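Local coordinates for muconolactone isomerase-like protein (Thermus thermophilus, PDB 1VDH) that catalyses the last step of coproporphyrin-dependent heme b synthesis, the hydrogen peroxide-driven oxidative decarboxylation of coproheme by way of a three-propionate harderoheme intermediate, at residues L18-L24 with L102-F108; E50-L54 with F76-R80; Y65-K71 with F232-L238. The contacts are given in a common frame with arbitrary orientation. Numbering follows the deposited sequence.

All three contacts reach one curled antiparallel sheet, in which strand 10-24 lies between strands 102-116 and 74-80, and strand 61-67 between 74-80 and 227-237. Interactions 1 and 3, centres about 11 Å apart, share an aromatic cluster: F233 CD1 lies 3.5 Å from F21 CE1 and F233 CZ 3.6 Å from Y106 CD2. Interaction 2 sets helix 34-56 on the sheet, away from the coproheme site; probable hydrogen bonds D20 O to F76 N and L18 N to N78 O, both 2.8 Å, join it to interaction 1. The side chains of F232 (interaction 3) and Y106 (interaction 1) lie about 3 and 8 Å from that of Y145, the predicted catalytic tyrosine.

Interaction 1 (L18-L24 with L102-F108); sequences LHDFRLL and LGRSYSF
A classic beta bulge interrupts this antiparallel pair: S105 and Y106 both face F21, whose O accepts a hydrogen bond from S105 N at 3.0 Å and a weak one from Y106 N at 3.4 Å. S105 takes phi/psi near -108/-30, and the register slips by one. H19 N to F108 O is 2.9 Å, F108 N to H19 O 3.0 Å and F21 N to Y106 O 3.0 Å; beyond the bulge L23 N to G103 O is 2.7 Å and G103 N to L23 O 2.9 Å. The non-hydrogen-bonded pairs are D20-S107, R22-R104 and L24-L102, CA to CA 4.7, 4.3 and 4.8 Å. The segment axes cross at 136°, a twist suited to the curled sheet of this chlorite dismutase-type, dimeric alpha-beta barrel fold. D20 (chi1 t), R22 and R104 (chi1-chi3 m, t, p) share one face. D20 receives R22 NE on OD1 at 2.8 Å and R22 NH2 on OD2 at 2.9 Å; R104 NH2 makes a longer salt bridge to D20 OD1, 3.6 Å, and another to E90. The R22 guanidinium lies flat on that of R104, centres 4.6 Å apart. L24 CD1 is 3.9 Å from L102 CD2. On the other face F21 CD2 (chi1 m) lies 3.8 Å from Y106 CD2 (chi1 t), and Y106 packs on P146, a predicted coproheme-binding residue. S107 OG hydrogen-bonds ND1 of H70 of a second subunit.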
# COMPACT_ATOMS: atom_id res chain seq x y z
N LEU A 18 9.66 -18.19 -13.83
CA LEU A 18 8.69 -17.11 -13.91
C LEU A 18 7.34 -17.55 -13.38
O LEU A 18 6.77 -18.55 -13.83
CB LEU A 18 8.52 -16.60 -15.35
CG LEU A 18 7.41 -15.55 -15.51
CD1 LEU A 18 7.76 -14.27 -14.76
CD2 LEU A 18 7.17 -15.25 -16.99
N HIS A 19 6.86 -16.85 -12.36
CA HIS A 19 5.54 -17.11 -11.80
C HIS A 19 4.68 -16.01 -12.42
O HIS A 19 4.97 -14.83 -12.26
CB HIS A 19 5.52 -16.96 -10.28
CG HIS A 19 6.04 -18.15 -9.56
ND1 HIS A 19 7.39 -18.40 -9.42
CD2 HIS A 19 5.41 -19.17 -8.93
CE1 HIS A 19 7.56 -19.51 -8.73
NE2 HIS A 19 6.37 -20.00 -8.42
N ASP A 20 3.65 -16.42 -13.15
CA ASP A 20 2.77 -15.46 -13.81
C ASP A 20 1.36 -15.68 -13.30
O ASP A 20 0.67 -16.61 -13.73
CB ASP A 20 2.85 -15.67 -15.33
CG ASP A 20 2.09 -14.62 -16.13
OD1 ASP A 20 1.24 -13.88 -15.58
OD2 ASP A 20 2.33 -14.53 -17.35
N PHE A 21 0.95 -14.85 -12.34
CA PHE A 21 -0.38 -14.91 -11.75
C PHE A 21 -1.33 -13.96 -12.46
O PHE A 21 -1.03 -12.77 -12.61
CB PHE A 21 -0.34 -14.53 -10.26
CG PHE A 21 0.38 -15.52 -9.40
CD1 PHE A 21 -0.28 -16.63 -8.89
CD2 PHE A 21 1.71 -15.32 -9.05
CE1 PHE A 21 0.36 -17.53 -8.05
CE2 PHE A 21 2.37 -16.21 -8.21
CZ PHE A 21 1.69 -17.32 -7.71
N ARG A 22 -2.50 -14.46 -12.83
CA ARG A 22 -3.50 -13.64 -13.50
C ARG A 22 -4.89 -13.88 -12.94
O ARG A 22 -5.17 -14.93 -12.34
CB ARG A 22 -3.50 -13.94 -15.01
CG ARG A 22 -2.12 -13.91 -15.62
CD ARG A 22 -2.07 -13.09 -16.89
NE ARG A 22 -0.73 -13.15 -17.47
CZ ARG A 22 -0.38 -12.57 -18.60
NH1 ARG A 22 -1.26 -11.87 -19.30
NH2 ARG A 22 0.86 -12.71 -19.05
N LEU A 23 -5.74 -12.87 -13.09
CA LEU A 23 -7.13 -12.93 -12.63
C LEU A 23 -8.01 -13.08 -13.86
O LEU A 23 -7.77 -12.45 -14.89
CB LEU A 23 -7.51 -11.66 -11.88
CG LEU A 23 -6.99 -11.52 -10.45
CD1 LEU A 23 -7.20 -10.09 -9.99
CD2 LEU A 23 -7.73 -12.50 -9.52
N LEU A 24 -9.03 -13.92 -13.75
CA LEU A 24 -9.95 -14.14 -14.86
C LEU A 24 -11.15 -13.20 -14.79
O LEU A 24 -11.74 -13.01 -13.72
CB LEU A 24 -10.42 -15.59 -14.87
CG LEU A 24 -11.50 -15.97 -15.90
CD1 LEU A 24 -10.92 -15.90 -17.31
CD2 LEU A 24 -12.04 -17.36 -15.60
N LEU A 102 -7.97 -11.79 -19.21
CA LEU A 102 -7.12 -11.90 -18.02
C LEU A 102 -6.49 -10.58 -17.61
O LEU A 102 -6.24 -9.70 -18.45
CB LEU A 102 -6.00 -12.91 -18.25
CG LEU A 102 -6.37 -14.36 -18.57
CD1 LEU A 102 -5.09 -15.15 -18.83
CD2 LEU A 102 -7.17 -14.96 -17.42
N GLY A 103 -6.23 -10.46 -16.32
CA GLY A 103 -5.58 -9.28 -15.78
C GLY A 103 -4.40 -9.79 -14.96
O GLY A 103 -4.56 -10.75 -14.20
N ARG A 104 -3.22 -9.21 -15.14
CA ARG A 104 -2.05 -9.66 -14.37
C ARG A 104 -2.20 -9.15 -12.94
O ARG A 104 -2.39 -7.95 -12.72
CB ARG A 104 -0.75 -9.12 -14.96
CG ARG A 104 -0.47 -9.54 -16.40
CD ARG A 104 1.00 -9.30 -16.77
NE ARG A 104 1.88 -10.28 -16.14
CZ ARG A 104 3.14 -10.52 -16.52
NH1 ARG A 104 3.67 -9.85 -17.53
NH2 ARG A 104 3.84 -11.47 -15.93
N SER A 105 -2.13 -10.05 -11.97
CA SER A 105 -2.28 -9.65 -10.58
C SER A 105 -0.98 -9.68 -9.77
O SER A 105 -0.82 -8.91 -8.82
CB SER A 105 -3.36 -10.49 -9.89
OG SER A 105 -3.00 -11.86 -9.86
N TYR A 106 -0.08 -10.59 -10.13
CA TYR A 106 1.20 -10.72 -9.45
C TYR A 106 2.15 -11.54 -10.33
O TYR A 106 1.71 -12.20 -11.27
CB TYR A 106 1.02 -11.42 -8.09
CG TYR A 106 2.22 -11.32 -7.16
CD1 TYR A 106 2.61 -10.09 -6.62
CD2 TYR A 106 2.96 -12.45 -6.82
CE1 TYR A 106 3.72 -9.99 -5.77
CE2 TYR A 106 4.07 -12.36 -5.98
CZ TYR A 106 4.44 -11.13 -5.46
OH TYR A 106 5.52 -11.05 -4.61
N SER A 107 3.44 -11.46 -10.03
CA SER A 107 4.44 -12.21 -10.79
C SER A 107 5.73 -12.25 -10.00
O SER A 107 5.90 -11.50 -9.03
CB SER A 107 4.70 -11.55 -12.16
OG SER A 107 5.47 -10.37 -12.03
N PHE A 108 6.65 -13.12 -10.41
CA PHE A 108 7.93 -13.24 -9.73
C PHE A 108 8.94 -13.84 -10.68
O PHE A 108 8.67 -14.85 -11.35
CB PHE A 108 7.81 -14.12 -8.48
CG PHE A 108 8.89 -13.88 -7.46
CD1 PHE A 108 8.91 -12.71 -6.71
CD2 PHE A 108 9.89 -14.82 -7.25
CE1 PHE A 108 9.90 -12.48 -5.76
CE2 PHE A 108 10.89 -14.61 -6.30
CZ PHE A 108 10.90 -13.43 -5.55
O HOH W 1 9.69 -17.05 -10.05
O HOH W 2 1.44 -11.75 -13.92
O HOH W 3 -3.74 -10.23 -19.37

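Interaction 2 (E50-L54 with F76-R80); sequences EWREL and FLNLR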
# COMPACT_ATOMS: atom_id res chain seq x y z
N GLU A 50 3.42 -26.01 -26.98
CA GLU A 50 4.81 -25.61 -27.19
C GLU A 50 5.62 -25.80 -25.90
O GLU A 50 6.74 -26.30 -25.94
CB GLU A 50 4.89 -24.14 -27.63
CG GLU A 50 4.30 -23.87 -29.02
CD GLU A 50 4.32 -22.40 -29.41
OE1 GLU A 50 3.48 -22.02 -30.25
OE2 GLU A 50 5.16 -21.63 -28.89
N TRP A 51 5.03 -25.42 -24.77
CA TRP A 51 5.68 -25.57 -23.48
C TRP A 51 5.87 -27.06 -23.18
O TRP A 51 6.91 -27.48 -22.68
CB TRP A 51 4.84 -24.91 -22.38
CG TRP A 51 4.62 -23.42 -22.56
CD1 TRP A 51 5.25 -22.59 -23.44
CD2 TRP A 51 3.72 -22.59 -21.81
NE1 TRP A 51 4.81 -21.30 -23.29
CE2 TRP A 51 3.87 -21.27 -22.29
CE3 TRP A 51 2.81 -22.84 -20.77
CZ2 TRP A 51 3.14 -20.20 -21.77
CZ3 TRP A 51 2.08 -21.77 -20.26
CH2 TRP A 51 2.25 -20.46 -20.76
N ARG A 52 4.86 -27.85 -23.53
CA ARG A 52 4.88 -29.29 -23.32
C ARG A 52 6.03 -29.93 -24.11
O ARG A 52 6.82 -30.69 -23.55
CB ARG A 52 3.54 -29.89 -23.77
CG ARG A 52 3.32 -31.34 -23.37
CD ARG A 52 2.09 -31.94 -24.05
NE ARG A 52 0.91 -31.07 -23.98
CZ ARG A 52 0.24 -30.78 -22.87
NH1 ARG A 52 0.62 -31.29 -21.71
NH2 ARG A 52 -0.83 -29.99 -22.93
N GLU A 53 6.14 -29.59 -25.39
CA GLU A 53 7.19 -30.13 -26.26
C GLU A 53 8.57 -29.74 -25.76
O GLU A 53 9.51 -30.54 -25.78
CB GLU A 53 6.98 -29.65 -27.70
CG GLU A 53 5.69 -30.17 -28.32
CD GLU A 53 5.40 -29.59 -29.70
OE1 GLU A 53 4.51 -30.15 -30.40
OE2 GLU A 53 6.03 -28.58 -30.10
N LEU A 54 8.68 -28.51 -25.26
CA LEU A 54 9.93 -27.98 -24.73
C LEU A 54 10.31 -28.77 -23.45
O LEU A 54 11.48 -29.10 -23.22
CB LEU A 54 9.71 -26.50 -24.45
CG LEU A 54 10.73 -25.54 -23.84
CD1 LEU A 54 10.41 -24.13 -24.33
CD2 LEU A 54 10.64 -25.61 -22.33
N PHE A 76 0.54 -19.35 -14.10
CA PHE A 76 1.25 -19.93 -15.23
C PHE A 76 2.71 -19.96 -14.78
O PHE A 76 3.37 -18.92 -14.71
CB PHE A 76 1.08 -19.08 -16.49
CG PHE A 76 -0.33 -18.98 -16.96
CD1 PHE A 76 -1.18 -17.99 -16.47
CD2 PHE A 76 -0.83 -19.89 -17.89
CE1 PHE A 76 -2.50 -17.90 -16.90
CE2 PHE A 76 -2.16 -19.81 -18.33
CZ PHE A 76 -2.99 -18.81 -17.83
N LEU A 77 3.17 -21.14 -14.40
CA LEU A 77 4.54 -21.33 -13.93
C LEU A 77 5.40 -21.90 -15.04
O LEU A 77 5.05 -22.92 -15.64
CB LEU A 77 4.56 -22.27 -12.72
CG LEU A 77 5.93 -22.69 -12.16
CD1 LEU A 77 6.73 -21.46 -11.72
CD2 LEU A 77 5.75 -23.65 -10.98
N ASN A 78 6.53 -21.25 -15.31
CA ASN A 78 7.45 -21.69 -16.35
C ASN A 78 8.90 -21.60 -15.90
O ASN A 78 9.29 -20.66 -15.20
CB ASN A 78 7.27 -20.86 -17.63
CG ASN A 78 6.16 -21.39 -18.51
OD1 ASN A 78 6.34 -22.39 -19.21
ND2 ASN A 78 5.02 -20.72 -18.50
N LEU A 79 9.68 -22.61 -16.28
CA LEU A 79 11.10 -22.66 -15.98
C LEU A 79 11.83 -22.86 -17.30
O LEU A 79 11.39 -23.66 -18.13
CB LEU A 79 11.43 -23.80 -15.01
CG LEU A 79 11.03 -23.62 -13.54
CD1 LEU A 79 9.57 -23.99 -13.35
CD2 LEU A 79 11.91 -24.48 -12.65
N ARG A 80 12.92 -22.11 -17.51
CA ARG A 80 13.69 -22.19 -18.76
C ARG A 80 15.17 -21.97 -18.45
O ARG A 80 15.53 -21.51 -17.37
CB ARG A 80 13.23 -21.11 -19.74
CG ARG A 80 11.76 -21.15 -20.16
CD ARG A 80 11.44 -22.33 -21.07
NE ARG A 80 10.10 -22.18 -21.65
CZ ARG A 80 8.97 -22.57 -21.06
NH1 ARG A 80 8.99 -23.16 -19.87
NH2 ARG A 80 7.81 -22.29 -21.63
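Helix 34-56 packs here on strand 74-80 in the alpha/beta layering of the chlorite dismutase-type fold, a helix laid over one face of the curved antiparallel sheet. The two segment axes come to 10.7 Å and their directions differ by 39°, so helix and strand run roughly the same way and large side chains have to fill the space between them. W51 and R80 do most of that work, with 79 and 72 Å² covered, and L54 adds 46 Å².

The CA-to-CB bond of W51 points toward the strand. Its indole lies along the strand: CZ3 reaches F76 CD2 at 4.2 Å, F76 sitting by the indole edge, and the same CZ3 is 3.6 Å from N78 ND2, which lies over the ring face. R80 leaves the strand sideways and folds back, chi1 and chi2 both m, until R80 NH2 comes over the face of the indole. R80 CZ is 4.8 Å from the centroid of the five-membered pyrrole ring of W51 and 27° off its normal, an off-centre cation-pi contact.

The guanidinium is held from the strand side: R80 NH1 donates to L79 O at 3.0 Å, and NH1 and NH2 each make a weak bond of 2.8 Å to N78 OD1. L54, three residues after W51 and so on the same side of the helix, lays its isobutyl group on a face of the same guanidinium, L54 CD1 3.3 Å from R80 NE. Helix 83-95 packs alongside, with A89 against W51, L93 against F76 and L86 against R80. The closest approach is that of R80 NH2 to W51 CD1, 3.1 Å.

Interaction 3 (Y65-K71 with F232-L238); sequences YQVVGHK and FFVGKYL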
# COMPACT_ATOMS: atom_id res chain seq x y z
N TYR A 65 -2.10 -23.62 -12.78
CA TYR A 65 -2.90 -23.87 -11.59
C TYR A 65 -4.11 -22.98 -11.37
O TYR A 65 -4.14 -21.84 -11.82
CB TYR A 65 -2.01 -23.72 -10.35
CG TYR A 65 -0.71 -24.48 -10.40
CD1 TYR A 65 -0.57 -25.70 -9.75
CD2 TYR A 65 0.38 -23.97 -11.10
CE1 TYR A 65 0.62 -26.40 -9.78
CE2 TYR A 65 1.59 -24.66 -11.14
CZ TYR A 65 1.70 -25.88 -10.48
OH TYR A 65 2.88 -26.56 -10.50
N GLN A 66 -5.10 -23.53 -10.68
CA GLN A 66 -6.30 -22.79 -10.32
C GLN A 66 -5.98 -22.30 -8.91
O GLN A 66 -5.83 -23.11 -8.00
CB GLN A 66 -7.54 -23.69 -10.29
CG GLN A 66 -8.82 -22.94 -9.92
CD GLN A 66 -10.06 -23.81 -9.97
OE1 GLN A 66 -11.10 -23.46 -9.41
NE2 GLN A 66 -9.96 -24.94 -10.66
N VAL A 67 -5.87 -20.99 -8.75
CA VAL A 67 -5.51 -20.40 -7.47
C VAL A 67 -6.72 -19.91 -6.66
O VAL A 67 -7.56 -19.19 -7.17
CB VAL A 67 -4.52 -19.22 -7.68
CG1 VAL A 67 -4.02 -18.67 -6.34
CG2 VAL A 67 -3.34 -19.68 -8.53
N VAL A 68 -6.78 -20.30 -5.39
CA VAL A 68 -7.88 -19.89 -4.52
C VAL A 68 -7.74 -18.44 -4.07
O VAL A 68 -6.63 -17.93 -3.92
CB VAL A 68 -7.95 -20.80 -3.25
CG1 VAL A 68 -6.70 -20.62 -2.38
CG2 VAL A 68 -9.22 -20.51 -2.45
N GLY A 69 -8.88 -17.76 -3.90
CA GLY A 69 -8.86 -16.39 -3.42
C GLY A 69 -8.83 -15.26 -4.43
O GLY A 69 -8.78 -15.49 -5.63
N HIS A 70 -8.81 -14.03 -3.91
CA HIS A 70 -8.81 -12.84 -4.76
C HIS A 70 -7.45 -12.43 -5.30
O HIS A 70 -7.37 -11.57 -6.19
CB HIS A 70 -9.41 -11.65 -4.00
CG HIS A 70 -8.47 -11.03 -3.01
ND1 HIS A 70 -8.00 -11.71 -1.90
CD2 HIS A 70 -7.90 -9.80 -2.97
CE1 HIS A 70 -7.18 -10.92 -1.22
NE2 HIS A 70 -7.10 -9.76 -1.85
N LYS A 71 -6.39 -13.03 -4.79
CA LYS A 71 -5.04 -12.66 -5.21
C LYS A 71 -4.68 -13.07 -6.63
O LYS A 71 -3.85 -12.42 -7.26
CB LYS A 71 -4.00 -13.17 -4.21
CG LYS A 71 -4.21 -12.65 -2.78
CD LYS A 71 -2.97 -12.86 -1.91
CE LYS A 71 -2.52 -14.32 -1.87
NZ LYS A 71 -3.42 -15.18 -1.05
N PHE A 232 1.20 -15.58 0.23
CA PHE A 232 1.16 -17.02 0.00
C PHE A 232 0.03 -17.35 -0.97
O PHE A 232 -1.12 -16.93 -0.77
CB PHE A 232 0.94 -17.79 1.32
CG PHE A 232 2.16 -17.86 2.20
CD1 PHE A 232 2.59 -16.74 2.90
CD2 PHE A 232 2.88 -19.04 2.32
CE1 PHE A 232 3.73 -16.80 3.71
CE2 PHE A 232 4.02 -19.12 3.12
CZ PHE A 232 4.44 -18.00 3.82
N PHE A 233 0.36 -18.08 -2.03
CA PHE A 233 -0.61 -18.48 -3.05
C PHE A 233 -0.73 -19.99 -3.08
O PHE A 233 0.28 -20.69 -3.10
CB PHE A 233 -0.16 -18.03 -4.44
CG PHE A 233 -0.07 -16.55 -4.62
CD1 PHE A 233 -1.08 -15.86 -5.28
CD2 PHE A 233 1.05 -15.84 -4.18
CE1 PHE A 233 -0.98 -14.49 -5.51
CE2 PHE A 233 1.15 -14.48 -4.40
CZ PHE A 233 0.14 -13.80 -5.07
N VAL A 234 -1.95 -20.50 -3.08
CA VAL A 234 -2.16 -21.94 -3.16
C VAL A 234 -2.96 -22.24 -4.41
O VAL A 234 -3.99 -21.62 -4.67
CB VAL A 234 -2.89 -22.50 -1.92
CG1 VAL A 234 -3.06 -24.02 -2.07
CG2 VAL A 234 -2.10 -22.20 -0.65
N GLY A 235 -2.47 -23.19 -5.20
CA GLY A 235 -3.16 -23.55 -6.43
C GLY A 235 -3.23 -25.05 -6.66
O GLY A 235 -2.40 -25.81 -6.17
N LYS A 236 -4.27 -25.47 -7.38
CA LYS A 236 -4.47 -26.87 -7.72
C LYS A 236 -4.00 -27.06 -9.16
O LYS A 236 -4.43 -26.34 -10.05
CB LYS A 236 -5.95 -27.23 -7.61
CG LYS A 236 -6.27 -28.66 -8.01
CD LYS A 236 -7.76 -28.94 -7.87
CE LYS A 236 -8.11 -30.33 -8.40
NZ LYS A 236 -7.41 -31.40 -7.65
N TYR A 237 -3.10 -28.02 -9.37
CA TYR A 237 -2.59 -28.30 -10.71
C TYR A 237 -3.74 -28.68 -11.63
O TYR A 237 -4.61 -29.47 -11.25
CB TYR A 237 -1.55 -29.44 -10.69
CG TYR A 237 -1.02 -29.78 -12.06
CD1 TYR A 237 0.06 -29.09 -12.61
CD2 TYR A 237 -1.64 -30.76 -12.85
CE1 TYR A 237 0.50 -29.34 -13.91
CE2 TYR A 237 -1.21 -31.02 -14.15
CZ TYR A 237 -0.14 -30.31 -14.67
OH TYR A 237 0.25 -30.52 -15.97
N LEU A 238 -3.75 -28.11 -12.84
CA LEU A 238 -4.80 -28.39 -13.81
C LEU A 238 -4.24 -29.02 -15.08
O LEU A 238 -3.35 -28.45 -15.71
CB LEU A 238 -5.49 -27.08 -14.24
CG LEU A 238 -6.17 -26.17 -13.22
CD1 LEU A 238 -6.55 -24.85 -13.88
CD2 LEU A 238 -7.40 -26.86 -12.64
O HOH W 4 -3.98 -18.42 -3.05
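Strand 61-67 meets strand 227-237 edge to edge in the curled antiparallel sheet of the chlorite dismutase-type fold, the segment axes 4.2 Å apart and 139° between directions. Q66 and K236 form the hydrogen-bonded pair, N to O at 3.0 Å one way and 2.9 Å the other, and V68 N continues the ladder to V234 O at 3.2 Å.

The key hollow is G235, opposite V67 with CA atoms 4.1 Å apart: a CB there would lie 2.9 Å from Y65 CB and 3.4 Å from V67 CG2, and Y65 and V67 together occupy the space. The bare backbone lets Y65 lean across until its CD1 comes 3.4 Å from Y237 CA. The edge of the Y237 ring turns to the face of Y65 in an offset edge-to-face pair, centroids 5.8 Å apart and planes at 81°. On the Q66 side, L238 CD1 fills a notch 3.8 Å from Q66 N.

Past the strand, the chain turns through G69 and brings K71 back over F233: CE sits on the ring face, 4.0 Å from the centroid, while V67 CG1 meets the ring edge. This turn also joins the pentamer: H70 ND1 hydrogen-bonds S107 OG of a neighbouring subunit, and K71 NZ makes a salt bridge with D194 of that subunit. F232 stacks on Y145, the predicted catalytic tyrosine, and F232 O accepts K71 NZ at 2.9 Å.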